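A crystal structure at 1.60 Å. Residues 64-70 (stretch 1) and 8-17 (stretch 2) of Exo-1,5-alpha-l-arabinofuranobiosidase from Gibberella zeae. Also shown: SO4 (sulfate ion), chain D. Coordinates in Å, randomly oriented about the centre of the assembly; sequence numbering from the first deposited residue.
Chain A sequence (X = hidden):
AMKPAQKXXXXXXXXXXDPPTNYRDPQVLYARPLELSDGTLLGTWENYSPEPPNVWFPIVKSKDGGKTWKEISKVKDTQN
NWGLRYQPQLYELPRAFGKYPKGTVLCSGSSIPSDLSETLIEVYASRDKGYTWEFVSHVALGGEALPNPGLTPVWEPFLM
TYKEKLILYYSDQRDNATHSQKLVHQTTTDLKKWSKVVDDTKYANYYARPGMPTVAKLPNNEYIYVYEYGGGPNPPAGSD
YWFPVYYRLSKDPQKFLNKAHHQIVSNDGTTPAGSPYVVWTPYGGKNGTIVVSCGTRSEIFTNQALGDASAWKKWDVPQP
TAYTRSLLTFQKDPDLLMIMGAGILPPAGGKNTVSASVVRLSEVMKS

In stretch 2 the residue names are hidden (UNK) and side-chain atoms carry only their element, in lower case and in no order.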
ATOM      1  N   ASP A  64     -19.602  -1.690  11.037  1.00 14.75           N
ATOM      2  CA  ASP A  64     -20.668  -2.121  10.127  1.00 14.41           C
ATOM      3  C   ASP A  64     -20.196  -2.350   8.714  1.00 14.32           C
ATOM      4  O   ASP A  64     -20.894  -2.081   7.749  1.00 14.91           O
ATOM      5  CB  ASP A  64     -21.847  -1.141  10.188  1.00 14.84           C
ATOM      6  CG  ASP A  64     -21.456   0.287   9.880  1.00 16.69           C
ATOM      7  OD1 ASP A  64     -20.332   0.498   9.363  1.00 15.34           O
ATOM      8  OD2 ASP A  64     -22.297   1.204  10.131  1.00 18.25           O
ATOM      9  N   GLY A  65     -18.970  -2.840   8.577  1.00 13.34           N
ATOM     10  CA  GLY A  65     -18.444  -3.231   7.292  1.00 13.66           C
ATOM     11  C   GLY A  65     -18.095  -2.075   6.371  1.00 12.61           C
ATOM     12  O   GLY A  65     -18.012  -2.230   5.166  1.00 13.80           O
ATOM     13  N   GLY A  66     -17.912  -0.897   6.953  1.00 12.42           N
ATOM     14  CA  GLY A  66     -17.534   0.267   6.185  1.00 12.78           C
ATOM     15  C   GLY A  66     -18.616   1.272   5.872  1.00 13.42           C
ATOM     16  O   GLY A  66     -18.352   2.283   5.227  1.00 13.64           O
ATOM     17  N   LYS A  67     -19.833   1.039   6.360  1.00 14.24           N
ATOM     18  CA  LYS A  67     -20.908   2.012   6.110  1.00 15.22           C
ATOM     19  C   LYS A  67     -20.773   3.288   6.925  1.00 14.04           C
ATOM     20  O   LYS A  67     -21.094   4.366   6.426  1.00 15.40           O
ATOM     21  CB  LYS A  67     -22.275   1.375   6.387  1.00 16.36           C
ATOM     22  CG  LYS A  67     -22.560   0.308   5.405  1.00 20.54           C
ATOM     23  CD  LYS A  67     -23.918  -0.326   5.658  1.00 25.37           C
ATOM     24  CE  LYS A  67     -24.186  -1.393   4.624  1.00 29.00           C
ATOM     25  NZ  LYS A  67     -25.541  -1.992   4.849  1.00 33.46           N
ATOM     26  N   THR A  68     -20.320   3.173   8.183  1.00 12.93           N
ATOM     27  CA  THR A  68     -20.083   4.324   9.011  1.00 12.97           C
ATOM     28  C   THR A  68     -18.739   4.213   9.742  1.00 12.40           C
ATOM     29  O   THR A  68     -18.264   3.109  10.055  1.00 11.61           O
ATOM     30  CB  THR A  68     -21.187   4.501  10.060  1.00 13.78           C
ATOM     31  OG1 THR A  68     -21.217   3.384  10.956  1.00 14.99           O
ATOM     32  CG2 THR A  68     -22.541   4.684   9.326  1.00 16.26           C
ATOM     33  N   TRP A  69     -18.166   5.375  10.030  1.00 12.76           N
ATOM     34  CA  TRP A  69     -16.816   5.451  10.561  1.00 12.56           C
ATOM     35  C   TRP A  69     -16.719   6.483  11.655  1.00 13.86           C
ATOM     36  O   TRP A  69     -17.427   7.491  11.630  1.00 15.31           O
ATOM     37  CB  TRP A  69     -15.857   5.855   9.440  1.00 11.98           C
ATOM     38  CG  TRP A  69     -15.753   4.878   8.320  1.00 11.56           C
ATOM     39  CD1 TRP A  69     -16.567   4.778   7.228  1.00 13.82           C
ATOM     40  CD2 TRP A  69     -14.769   3.842   8.178  1.00 10.70           C
ATOM     41  NE1 TRP A  69     -16.129   3.756   6.392  1.00 12.60           N
ATOM     42  CE2 TRP A  69     -15.028   3.169   6.957  1.00 11.22           C
ATOM     43  CE3 TRP A  69     -13.682   3.430   8.947  1.00 11.36           C
ATOM     44  CZ2 TRP A  69     -14.229   2.099   6.502  1.00 12.65           C
ATOM     45  CZ3 TRP A  69     -12.920   2.368   8.509  1.00 10.40           C
ATOM     46  CH2 TRP A  69     -13.176   1.731   7.287  1.00 10.88           C
ATOM     47  N   LYS A  70     -15.827   6.266  12.611  1.00 14.05           N
ATOM     48  CA  LYS A  70     -15.399   7.356  13.440  1.00 15.28           C
ATOM     49  C   LYS A  70     -13.969   7.226  13.891  1.00 13.50           C
ATOM     50  O   LYS A  70     -13.451   6.125  14.020  1.00 12.28           O
ATOM     51  CB  LYS A  70     -16.272   7.482  14.635  1.00 17.61           C
ATOM     52  CG  LYS A  70     -16.124   6.490  15.639  1.00 18.62           C
ATOM     53  CD  LYS A  70     -16.687   7.103  16.926  1.00 26.39           C
ATOM     54  CE  LYS A  70     -17.250   6.058  17.833  1.00 29.69           C
ATOM     55  NZ  LYS A  70     -16.473   4.800  17.838  1.00 32.01           N
ATOM     56  N   UNK A   8     -27.905  -5.251   3.576  1.00 27.09           N
ATOM     57  CA  UNK A   8     -26.886  -5.440   2.507  1.00 26.04           C
ATOM     58  C   UNK A   8     -25.484  -5.017   2.942  1.00 24.89           C
ATOM     59  O   UNK A   8     -25.311  -4.228   3.872  1.00 25.88           O
ATOM     60  N   UNK A   9     -24.485  -5.564   2.269  1.00 22.09           N
ATOM     61  CA  UNK A   9     -23.096  -5.277   2.620  1.00 20.73           C
ATOM     62  C   UNK A   9     -22.421  -4.367   1.621  1.00 19.12           C
ATOM     63  O   UNK A   9     -21.378  -3.801   1.934  1.00 18.68           O
ATOM     64  c   UNK A   9     -22.848  -9.035   5.693  1.00 32.93           C
ATOM     65  n   UNK A   9     -22.357  -8.168   6.841  1.00 35.62           N
ATOM     66  c   UNK A   9     -23.027  -7.398   3.873  1.00 24.53           C
ATOM     67  c   UNK A   9     -22.314  -8.594   4.319  1.00 29.20           C
ATOM     68  c   UNK A   9     -22.340  -6.572   2.783  1.00 22.03           C
ATOM     69  N   UNK A  10     -22.994  -4.223   0.435  1.00 16.60           N
ATOM     70  CA  UNK A  10     -22.407  -3.352  -0.578  1.00 15.60           C
ATOM     71  C   UNK A  10     -22.844  -1.892  -0.414  1.00 15.54           C
ATOM     72  O   UNK A  10     -23.903  -1.586   0.158  1.00 16.35           O
ATOM     73  c   UNK A  10     -22.208  -5.283  -2.250  1.00 14.57           C
ATOM     74  c   UNK A  10     -22.703  -3.822  -1.999  1.00 15.86           C
ATOM     75  o   UNK A  10     -24.117  -3.762  -2.258  1.00 16.79           O
ATOM     76  N   UNK A  11     -22.002  -0.991  -0.920  1.00 14.65           N
ATOM     77  CA  UNK A  11     -22.282   0.442  -0.939  1.00 14.57           C
ATOM     78  C   UNK A  11     -21.301   1.155  -1.849  1.00 14.19           C
ATOM     79  O   UNK A  11     -20.226   0.617  -2.175  1.00 13.94           O
ATOM     80  c   UNK A  11     -19.835   1.686   0.943  1.00 13.84           C
ATOM     81  c   UNK A  11     -20.929   0.841   1.171  1.00 13.97           C
ATOM     82  c   UNK A  11     -22.236   1.049   0.449  1.00 14.47           C
ATOM     83  c   UNK A  11     -18.647   1.506   1.653  1.00 14.47           C
ATOM     84  c   UNK A  11     -20.804  -0.164   2.108  1.00 13.16           C
ATOM     85  c   UNK A  11     -18.529   0.483   2.563  1.00 14.16           C
ATOM     86  c   UNK A  11     -19.608  -0.360   2.792  1.00 16.30           C
ATOM     87  N   UNK A  12     -21.675   2.357  -2.288  1.00 14.46           N
ATOM     88  CA  UNK A  12     -20.864   3.110  -3.235  1.00 14.29           C
ATOM     89  C   UNK A  12     -20.554   4.519  -2.733  1.00 13.43           C
ATOM     90  O   UNK A  12     -21.438   5.244  -2.284  1.00 13.52           O
ATOM     91  c   UNK A  12     -21.559   3.207  -4.583  1.00 15.90           C
ATOM     92  o   UNK A  12     -21.768   1.906  -5.137  1.00 17.64           O
ATOM     93  N   UNK A  13     -19.272   4.869  -2.744  1.00 13.53           N
ATOM     94  CA  UNK A  13     -18.844   6.240  -2.467  1.00 13.63           C
ATOM     95  C   UNK A  13     -19.243   6.784  -1.118  1.00 13.30           C
ATOM     96  O   UNK A  13     -19.708   7.927  -1.014  1.00 15.64           O
ATOM     97  c   UNK A  13     -18.936   6.621  -4.911  1.00 17.25           C
ATOM     98  c   UNK A  13     -19.343   7.142  -3.591  1.00 13.50           C
ATOM     99  o   UNK A  13     -19.779   6.152  -5.709  1.00 21.51           O
ATOM    100  n   UNK A  13     -17.639   6.637  -5.154  1.00 17.26           N
ATOM    101  N   UNK A  14     -19.055   5.999  -0.077  1.00 12.62           N
ATOM    102  CA  UNK A  14     -19.268   6.466   1.258  1.00 12.63           C
ATOM    103  C   UNK A  14     -18.049   7.302   1.711  1.00 12.45           C
ATOM    104  O   UNK A  14     -16.919   6.847   1.660  1.00 12.77           O
ATOM    105  c   UNK A  14     -19.347   5.680   3.715  1.00 14.94           C
ATOM    106  c   UNK A  14     -20.900   4.659   1.939  1.00 15.53           C
ATOM    107  c   UNK A  14     -19.510   5.279   2.228  1.00 13.45           C
ATOM    108  N   UNK A  15     -18.303   8.527   2.144  1.00 11.66           N
ATOM    109  CA  UNK A  15     -17.254   9.409   2.601  1.00 10.83           C
ATOM    110  C   UNK A  15     -16.855   9.049   3.997  1.00 10.83           C
ATOM    111  O   UNK A  15     -17.693   8.922   4.910  1.00 12.65           O
ATOM    112  c   UNK A  15     -17.727  10.873   2.546  1.00 12.10           C
ATOM    113  c   UNK A  15     -17.159  13.304   2.694  1.00 13.03           C
ATOM    114  c   UNK A  15     -16.673  11.908   2.957  1.00 12.14           C
ATOM    115  o   UNK A  15     -17.061  13.760   1.538  1.00 16.91           O
ATOM    116  o   UNK A  15     -17.686  13.900   3.639  1.00 15.75           O
ATOM    117  N   UNK A  16     -15.538   8.917   4.176  1.00  9.09           N
ATOM    118  CA  UNK A  16     -14.922   8.621   5.454  1.00  8.98           C
ATOM    119  C   UNK A  16     -14.416   9.891   6.163  1.00  8.81           C
ATOM    120  O   UNK A  16     -14.583  10.044   7.382  1.00  9.99           O
ATOM    121  c   UNK A  16     -12.945   7.408   6.523  1.00 10.97           C
ATOM    122  c   UNK A  16     -14.317   6.283   4.670  1.00 10.17           C
ATOM    123  c   UNK A  16     -13.752   7.603   5.239  1.00 10.02           C
ATOM    124  c   UNK A  16     -13.260   5.213   4.328  1.00 10.83           C
ATOM    125  N   UNK A  17     -13.808  10.780   5.390  1.00  9.00           N
ATOM    126  CA  UNK A  17     -13.271  12.033   5.935  1.00  8.16           C
ATOM    127  C   UNK A  17     -13.179  13.106   4.861  1.00  8.69           C
ATOM    128  O   UNK A  17     -12.672  12.864   3.779  1.00  8.13           O
ATOM    129  c   UNK A  17     -11.097  14.789   8.740  1.00 10.36           C
ATOM    130  c   UNK A  17     -10.019  13.475   6.553  1.00  7.68           C
ATOM    131  c   UNK A  17     -11.740  13.674   8.195  1.00 11.60           C
ATOM    132  c   UNK A  17     -11.865  11.799   6.497  1.00  7.75           C
ATOM    133  c   UNK A  17      -9.377  14.589   7.127  1.00  8.71           C
ATOM    134  c   UNK A  17     -11.209  13.020   7.075  1.00  7.95           C
ATOM    135  c   UNK A  17      -9.927  15.225   8.186  1.00  8.66           C
TER
HETATM  136  S   SO4 D1502     -25.507  -7.096  -0.769  0.90 20.95           S
HETATM  137  O1  SO4 D1502     -24.795  -7.709   0.334  0.90 22.17           O
HETATM  138  O2  SO4 D1502     -24.957  -7.463  -2.047  0.90 19.02           O
HETATM  139  O3  SO4 D1502     -26.917  -7.443  -0.588  0.90 24.15           O
HETATM  140  O4  SO4 D1502     -25.527  -5.638  -0.665  0.90 20.11           O
HETATM  141  O   HOH W   1     -19.752  -4.219   4.134  1.00 20.09           O

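Position 8 carries no atom beyond its backbone, and its carbonyl is the acceptor for the extended side chain of Lys 67 (m, then t throughout), so it is Gly 8. NZ of Lys 67 lies 2.5 Å from O of Gly 8, a very short hydrogen bond. A CB here would also clash with O4 of the sulfate, at 2.8 Å.

Position 9 has four carbons in a row ending in nitrogen, which defines Lys 9. Its CA-to-CB bond points sideways, and the side chain comes no nearer than 5.8 Å to stretch 1; the backbone does the work. One water donates both to O of Lys 9 and to O of Gly 65, at 2.8 Å each, while N of Lys 9 donates to sulfate O1 at 2.9 Å.

At position 10 one carbon bears an oxygen and a second carbon. That fork is Thr 10, its CB directed away from stretch 1. Its OG1 lies 2.8 Å from sulfate O4, and its N donates to the same oxygen at 3.1 Å, so the ion, probably from the crystallisation liquor, is held by backbone and hydroxyl together.

Position 11 shows one carbon followed by a ring of six carbons with no oxygen attached, and the ring touches Gly 65, Gly 66 and Lys 67, hence phenylalanine rather than tyrosine. The CA-to-CB bond of Phe 11 points toward stretch 1, and the ring reaches the turn. O of Gly 65 meets its edge, 3.4 Å from CE2; O of Gly 66 is 3.2 Å from CZ, and CG of Lys 67 is 3.8 Å from CD2.

Position 12 has one carbon and one oxygen: Ser 12, out of reach, where the chain turns a corner. Position 13 has two carbons, the second carrying oxygen and nitrogen, so it is Asn 13, likewise out of reach, with ND2 hydrogen-bonded elsewhere in the structure.

Three carbons forked at the first, one of them against the carbonyls of Gly 66 and Lys 67, identify position 14 as Val 14. Its CA-to-CB bond points toward stretch 1, its CG1 lying 3.5 Å from O of Lys 67 and 3.8 Å from O of Gly 66.

Position 15, three carbons with two oxygens on the third, is Glu 15; its CB points away. Position 16 has four carbons forked at the first, one arm two carbons long, and a carbon over one face of the Trp 69 ring: Ile 16. Its CG1 sits 3.8 Å from the five-membered-ring centroid and 20° off the normal, a CH-pi contact. Position 17, again one carbon and a six-carbon ring, is Phe 17, out of reach.

The contact buries 395 Å² and is organised by the type I' turn from Asp 64 to Lys 67. Asp 64 braces the turn, its OD1 accepting from N of Thr 68 at 2.9 Å and its OD2 from OG1 of Thr 68 at 2.6 Å. Gly 66 has phi/psi of 102/2, and a CB there would come within 2.9 Å of CZ of Phe 11; glycine lets the ring approach. Phe 11, Val 14 and Ile 16 supply the apolar surface, while the Lys 67 bond and the bridging water add polar links.

Stretch 2 (8-17) GKTFSNVEIF
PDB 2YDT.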